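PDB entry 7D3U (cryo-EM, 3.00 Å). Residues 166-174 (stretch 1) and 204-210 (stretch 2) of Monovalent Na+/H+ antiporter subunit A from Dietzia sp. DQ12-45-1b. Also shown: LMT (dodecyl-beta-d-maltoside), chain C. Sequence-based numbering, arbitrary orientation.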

# COMPACT_ATOMS: atom_id res chain seq x y z
N CYS B 166 -15.86 -23.24 -13.03
CA CYS B 166 -16.29 -23.22 -14.43
C CYS B 166 -17.80 -23.11 -14.52
O CYS B 166 -18.33 -22.50 -15.47
N LEU B 167 -18.52 -23.68 -13.55
CA LEU B 167 -19.96 -23.49 -13.48
C LEU B 167 -20.31 -22.03 -13.25
O LEU B 167 -21.34 -21.56 -13.75
N LEU B 168 -19.48 -21.30 -12.50
CA LEU B 168 -19.69 -19.86 -12.36
C LEU B 168 -19.60 -19.17 -13.71
O LEU B 168 -20.40 -18.28 -14.02
N THR B 169 -18.61 -19.54 -14.52
CA THR B 169 -18.46 -18.92 -15.83
C THR B 169 -19.64 -19.26 -16.73
O THR B 169 -20.14 -18.40 -17.46
N ALA B 170 -20.10 -20.52 -16.69
CA ALA B 170 -21.27 -20.89 -17.48
C ALA B 170 -22.51 -20.12 -17.03
O ALA B 170 -23.30 -19.66 -17.85
N ALA B 171 -22.68 -19.96 -15.71
CA ALA B 171 -23.81 -19.21 -15.19
C ALA B 171 -23.76 -17.76 -15.63
O ALA B 171 -24.77 -17.20 -16.06
N ALA B 172 -22.59 -17.13 -15.52
CA ALA B 172 -22.47 -15.73 -15.92
C ALA B 172 -22.69 -15.56 -17.42
O ALA B 172 -23.31 -14.59 -17.86
N LEU B 173 -22.21 -16.51 -18.23
CA LEU B 173 -22.43 -16.44 -19.66
C LEU B 173 -23.91 -16.57 -19.99
O LEU B 173 -24.44 -15.81 -20.81
N MET B 174 -24.60 -17.52 -19.36
CA MET B 174 -26.02 -17.68 -19.61
C MET B 174 -26.83 -16.50 -19.09
O MET B 174 -27.91 -16.21 -19.61
N VAL B 204 -18.95 -27.38 -22.89
CA VAL B 204 -17.62 -27.70 -22.41
C VAL B 204 -17.45 -27.24 -20.96
O VAL B 204 -16.93 -27.98 -20.11
N LEU B 205 -17.91 -26.02 -20.65
CA LEU B 205 -17.77 -25.51 -19.30
C LEU B 205 -18.55 -26.35 -18.30
O LEU B 205 -18.04 -26.66 -17.21
N ILE B 206 -19.76 -26.77 -18.65
CA ILE B 206 -20.56 -27.53 -17.71
C ILE B 206 -20.06 -28.97 -17.59
O ILE B 206 -20.10 -29.55 -16.50
N ALA B 207 -19.57 -29.56 -18.68
CA ALA B 207 -18.96 -30.87 -18.58
C ALA B 207 -17.74 -30.83 -17.67
O ALA B 207 -17.53 -31.74 -16.86
N MET B 208 -16.93 -29.77 -17.78
CA MET B 208 -15.80 -29.64 -16.86
C MET B 208 -16.27 -29.37 -15.44
O MET B 208 -15.60 -29.78 -14.48
N ALA B 209 -17.40 -28.69 -15.27
CA ALA B 209 -17.91 -28.42 -13.94
C ALA B 209 -18.49 -29.66 -13.28
O ALA B 209 -18.56 -29.74 -12.05
N ALA B 210 -18.92 -30.64 -14.08
CA ALA B 210 -19.48 -31.87 -13.54
C ALA B 210 -18.51 -33.04 -13.59
O ALA B 210 -18.77 -34.06 -12.94

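The two helices run roughly antiparallel, their N-to-C directions 148° apart and their axes 8.3 Å apart at closest approach; no hydrogen bond crosses between them, so the contact rests on apolar packing. V204, at the start of stretch 2, is out of reach. L205 supplies the knob: its CA-to-CB bond points toward stretch 1, and an m, t rotamer sets the side chain among C166, T169, A170 and L173. The evidence is L205 CD1 at 3.6 Å from T169 CG2 and 3.8 Å from L173 CD1, with L205 CB 4.1 Å from A170 CB and L205 CD2 4.4 Å from C166 CB. I206 starts sideways, but chi1 of -83° and chi2 of 163° accompany an end that comes nearer; I206 CG1 lies 4.0 Å from A170 CB and 4.3 Å from L167 CD1. A207 makes no contact. M208 (m, m, t) starts sideways and its end leads away; its CB is 4.5 Å from C166 SG. A209 points toward stretch 1 where the backbones are close: its CA is 5.4 Å from L167 CA, and its CB is 3.7 Å from L167 CB. A210 is out of reach.

The dodecyl maltoside also borders stretch 1: its alkyl carbons C11 and C7 approach C166 SG (3.6 Å) and T169 CG2 (3.7 Å), respectively, while sugar oxygen O6' lies 3.2 Å from L173 CD1.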

# COMPACT_ATOMS: atom_id res chain seq x y z
CB CYS B 166 -15.81 -24.47 -15.15
SG CYS B 166 -14.03 -24.52 -15.48
CB LEU B 167 -20.55 -24.37 -12.38
CG LEU B 167 -22.07 -24.34 -12.26
CD1 LEU B 167 -22.70 -24.83 -13.54
CD2 LEU B 167 -22.52 -25.18 -11.09
CB LEU B 168 -18.68 -19.27 -11.38
CG LEU B 168 -19.05 -18.02 -10.58
CD1 LEU B 168 -17.99 -17.77 -9.53
CD2 LEU B 168 -19.20 -16.80 -11.46
CB THR B 169 -17.15 -19.36 -16.48
OG1 THR B 169 -16.06 -19.01 -15.61
CG2 THR B 169 -16.96 -18.66 -17.81
CB ALA B 170 -21.51 -22.39 -17.38
CB ALA B 171 -23.85 -19.31 -13.67
CB ALA B 172 -21.11 -15.19 -15.52
CB LEU B 173 -21.63 -17.54 -20.37
CG LEU B 173 -20.16 -17.23 -20.61
CD1 LEU B 173 -19.42 -18.48 -21.03
CD2 LEU B 173 -20.01 -16.15 -21.66
CB MET B 174 -26.51 -18.99 -18.99
CG MET B 174 -25.96 -20.23 -19.66
SD MET B 174 -26.54 -21.75 -18.90
CE MET B 174 -25.99 -21.52 -17.21
CB VAL B 204 -16.55 -27.09 -23.32
CG1 VAL B 204 -15.21 -27.01 -22.61
CG2 VAL B 204 -16.42 -27.90 -24.59
CB LEU B 205 -18.24 -24.05 -19.24
CG LEU B 205 -17.32 -23.02 -19.88
CD1 LEU B 205 -17.87 -21.63 -19.66
CD2 LEU B 205 -15.92 -23.14 -19.32
CB ILE B 206 -22.04 -27.47 -18.12
CG1 ILE B 206 -22.66 -26.18 -17.58
CG2 ILE B 206 -22.81 -28.67 -17.59
CD1 ILE B 206 -23.95 -25.82 -18.24
CB ALA B 207 -18.58 -31.38 -19.97
CB MET B 208 -14.86 -28.53 -17.33
CG MET B 208 -14.16 -28.84 -18.64
SD MET B 208 -13.53 -30.53 -18.69
CE MET B 208 -12.78 -30.55 -20.32
CB ALA B 209 -18.97 -27.32 -13.99
CB ALA B 210 -20.76 -32.24 -14.30
C1B LMT C . -19.83 -13.87 -26.34
C2B LMT C . -19.71 -12.40 -26.78
C3B LMT C . -19.93 -11.47 -25.57
C4B LMT C . -21.16 -11.92 -24.76
C5B LMT C . -20.93 -13.38 -24.32
C6B LMT C . -22.19 -14.20 -24.55
O1B LMT C . -18.77 -14.57 -26.89
O2B LMT C . -18.45 -12.25 -27.29
O3B LMT C . -20.01 -10.16 -25.96
O4' LMT C . -21.33 -11.13 -23.65
O5B LMT C . -19.82 -13.97 -24.95
O6B LMT C . -23.04 -13.53 -25.39
C1' LMT C . -16.06 -17.23 -27.02
C2' LMT C . -17.16 -17.60 -28.05
C3' LMT C . -18.23 -16.48 -28.19
C4' LMT C . -18.81 -15.98 -26.85
C5' LMT C . -17.89 -16.42 -25.68
C6' LMT C . -18.28 -17.69 -24.94
O1' LMT C . -15.56 -18.34 -26.41
O2' LMT C . -16.56 -17.79 -29.26
O3' LMT C . -19.25 -16.91 -28.99
O5' LMT C . -16.52 -16.34 -25.99
O6' LMT C . -17.82 -17.54 -23.67
C1 LMT C . -14.46 -18.09 -25.56
C2 LMT C . -14.86 -18.67 -24.24
C3 LMT C . -14.12 -18.19 -23.04
C4 LMT C . -15.14 -17.96 -21.95
C5 LMT C . -14.48 -17.83 -20.62
C6 LMT C . -13.75 -19.07 -20.23
C7 LMT C . -13.39 -19.00 -18.78
C8 LMT C . -12.91 -20.34 -18.33
C9 LMT C . -12.70 -20.44 -16.86
C10 LMT C . -11.84 -21.64 -16.61
C11 LMT C . -11.62 -21.86 -15.14
C12 LMT C . -10.71 -23.01 -14.88